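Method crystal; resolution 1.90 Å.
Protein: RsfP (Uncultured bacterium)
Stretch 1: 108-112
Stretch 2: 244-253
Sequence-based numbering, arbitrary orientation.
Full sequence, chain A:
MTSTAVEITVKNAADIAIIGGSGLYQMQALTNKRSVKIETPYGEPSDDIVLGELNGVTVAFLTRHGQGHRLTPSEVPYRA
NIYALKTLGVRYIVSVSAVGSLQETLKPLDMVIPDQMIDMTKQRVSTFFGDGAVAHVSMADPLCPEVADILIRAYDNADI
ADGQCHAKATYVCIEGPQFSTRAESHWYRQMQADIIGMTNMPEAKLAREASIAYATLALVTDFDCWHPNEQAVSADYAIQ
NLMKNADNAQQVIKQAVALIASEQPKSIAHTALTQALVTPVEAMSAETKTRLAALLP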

# COMPACT_ATOMS: atom_id res chain seq x y z
N PRO A 108 -24.18 9.66 12.57
CA PRO A 108 -24.35 8.36 13.25
C PRO A 108 -25.81 7.89 13.25
O PRO A 108 -26.73 8.69 13.47
CB PRO A 108 -23.86 8.63 14.67
CG PRO A 108 -22.80 9.70 14.44
CD PRO A 108 -23.32 10.59 13.34
N LEU A 109 -25.99 6.60 13.01
CA LEU A 109 -27.29 5.95 12.78
C LEU A 109 -27.88 6.15 11.38
O LEU A 109 -28.88 5.52 11.04
CB LEU A 109 -28.33 6.32 13.85
CG LEU A 109 -27.97 6.22 15.32
CD1 LEU A 109 -29.27 6.52 16.03
CD2 LEU A 109 -27.42 4.88 15.75
N ASP A 110 -27.28 7.00 10.55
CA ASP A 110 -27.68 7.00 9.16
C ASP A 110 -27.15 5.73 8.52
O ASP A 110 -26.15 5.09 9.00
CB ASP A 110 -27.11 8.17 8.39
CG ASP A 110 -27.79 9.51 8.71
OD1 ASP A 110 -28.83 9.55 9.44
OD2 ASP A 110 -27.20 10.54 8.23
N MET A 111 -27.80 5.36 7.41
CA MET A 111 -27.19 4.38 6.49
C MET A 111 -26.81 5.02 5.18
O MET A 111 -27.35 6.09 4.83
CB MET A 111 -28.11 3.19 6.27
CG MET A 111 -28.69 2.67 7.60
SD MET A 111 -29.59 1.12 7.35
CE MET A 111 -30.31 0.85 8.97
N VAL A 112 -25.87 4.38 4.51
CA VAL A 112 -25.29 4.88 3.31
C VAL A 112 -25.19 3.68 2.37
O VAL A 112 -24.74 2.57 2.73
CB VAL A 112 -23.88 5.49 3.57
CG1 VAL A 112 -23.29 5.98 2.26
CG2 VAL A 112 -24.01 6.71 4.52
N LYS A 244 -27.80 -0.36 17.86
CA LYS A 244 -29.02 0.13 17.24
C LYS A 244 -28.97 0.04 15.71
O LYS A 244 -29.93 -0.40 15.06
CB LYS A 244 -29.38 1.55 17.70
CG LYS A 244 -30.69 1.98 17.02
CD LYS A 244 -31.21 3.35 17.42
CE LYS A 244 -31.98 3.32 18.73
NZ LYS A 244 -32.19 4.70 19.24
N ASN A 245 -27.84 0.42 15.12
CA ASN A 245 -27.59 0.27 13.69
C ASN A 245 -27.81 -1.15 13.23
O ASN A 245 -28.56 -1.36 12.27
CB ASN A 245 -26.14 0.64 13.35
CG ASN A 245 -25.98 2.10 13.09
OD1 ASN A 245 -26.85 2.71 12.49
ND2 ASN A 245 -24.85 2.66 13.50
N ALA A 246 -27.17 -2.10 13.91
CA ALA A 246 -27.33 -3.52 13.62
C ALA A 246 -28.83 -3.97 13.63
O ALA A 246 -29.30 -4.66 12.70
CB ALA A 246 -26.51 -4.35 14.60
N ASP A 247 -29.59 -3.59 14.65
CA ASP A 247 -31.02 -3.94 14.59
C ASP A 247 -31.85 -3.27 13.45
O ASP A 247 -32.71 -3.91 12.82
CB ASP A 247 -31.71 -3.69 15.90
CG ASP A 247 -33.19 -4.05 15.81
OD1 ASP A 247 -33.51 -5.21 15.39
OD2 ASP A 247 -34.02 -3.14 16.10
N ASN A 248 -31.60 -1.98 13.18
CA ASN A 248 -32.14 -1.33 11.97
C ASN A 248 -31.72 -2.07 10.69
O ASN A 248 -32.54 -2.35 9.81
CB ASN A 248 -31.72 0.14 11.93
CG ASN A 248 -32.45 0.99 12.94
OD1 ASN A 248 -33.55 0.63 13.38
ND2 ASN A 248 -31.86 2.15 13.34
N ALA A 249 -30.45 -2.45 10.62
CA ALA A 249 -29.93 -3.20 9.47
C ALA A 249 -30.72 -4.49 9.23
O ALA A 249 -31.09 -4.75 8.10
CB ALA A 249 -28.43 -3.48 9.57
N GLN A 250 -31.03 -5.25 10.28
CA GLN A 250 -31.84 -6.45 10.13
C GLN A 250 -33.19 -6.20 9.42
O GLN A 250 -33.60 -7.02 8.57
CB GLN A 250 -32.14 -7.14 11.48
CG GLN A 250 -30.89 -7.54 12.27
CD GLN A 250 -30.20 -8.80 11.74
OE1 GLN A 250 -30.67 -9.44 10.78
NE2 GLN A 250 -29.08 -9.16 12.37
N GLN A 251 -33.86 -5.10 9.77
CA GLN A 251 -35.15 -4.75 9.09
C GLN A 251 -34.94 -4.44 7.62
O GLN A 251 -35.70 -4.91 6.73
CB GLN A 251 -35.88 -3.59 9.79
CG GLN A 251 -36.08 -3.77 11.27
CD GLN A 251 -36.63 -5.14 11.59
OE1 GLN A 251 -37.56 -5.64 10.92
NE2 GLN A 251 -36.07 -5.78 12.63
N VAL A 252 -33.82 -3.76 7.33
CA VAL A 252 -33.51 -3.43 5.97
C VAL A 252 -33.22 -4.67 5.14
O VAL A 252 -33.73 -4.79 4.02
CB VAL A 252 -32.35 -2.38 5.87
CG1 VAL A 252 -32.09 -2.08 4.38
CG2 VAL A 252 -32.71 -1.09 6.67
N ILE A 253 -32.37 -5.56 5.66
CA ILE A 253 -32.05 -6.86 5.05
C ILE A 253 -33.35 -7.66 4.78
O ILE A 253 -33.51 -8.23 3.69
CB ILE A 253 -31.10 -7.66 6.01
CG1 ILE A 253 -29.66 -7.09 5.96
CG2 ILE A 253 -31.08 -9.16 5.77
CD1 ILE A 253 -28.90 -7.55 7.22
O HOH W 1 -29.43 2.83 12.09

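No direct hydrogen bond joins these two stretches; their polar link runs through one ordered water. It donates to Leu-109 O at 2.9 Å and to Asn-245 OD1 at 2.6 Å, and accepts from Asn-248 ND2 at 2.8 Å. Donating twice and accepting once, the water ties a loop carbonyl to two side chains of the helix. The sequence spacing makes this possible: Asn-245 and Asn-248 lie three residues apart, so they emerge from neighboring turns on the same side of the helix, and both take an m rotamer at chi1. An amide side chain suits Asn-245 because it offers both an acceptor and a donor: OD1 serves the water while ND2 is satisfied elsewhere in the structure. Asn-248 contributes a donor, ND2, to the water.

Asn-245 also marks the closest CA approach, Asn-245 CA lying 5.8 Å from Leu-109 CA. Its CB points sideways, but the amide reaches inward until OD1 sits 3.3 Å from Leu-109 CA, a tight packing contact. Leu-109 adopts a positive phi of 78°, an uncommon backbone conformation for a leucine, within the loop that presents its carbonyl to the water. Its side chain, m at chi1 and t at chi2, starts sideways and ends nearer the helix, where CD1 packs 4.0 Å from Lys-244 CD. Here the lysine serves as a hydrocarbon: its aliphatic stem lies against the leucine, while NZ is hydrogen-bonded elsewhere in the structure.

The second anchor is Met-111, at the start of a strand. Its CB points toward the helix, and the mt chi1 and chi2 with a t chi3 extend the chain so that the terminal methyl does the reaching. CE lies 3.4 Å from Asn-248 CB, 3.7 Å from Ala-249 N and 3.8 Å from Val-252 CG2, the last an apolar side-chain contact. The long, unbranched methionine bridges the gap to the helix with a slender tip. Ala-249 N already donates to Asn-245 O at 2.7 Å, so the methyl rests against a backbone whose hydrogen bond is made. Met-111 and Asn-245 are buried, while Lys-244 stays exposed at the edge.

Between Leu-109 and Met-111, Asp-110 turns its CB away, and its carboxylate is bonded outside the contact. The rule is alternation: Leu-109 and Met-111 supply nearly all the area on the first stretch in a modest 321 Å² interface, lying largely against asparagines as well as against Lys-244, Ala-249 and Val-252, and a single water joins Leu-109 O, Asn-245 OD1 and Asn-248 ND2.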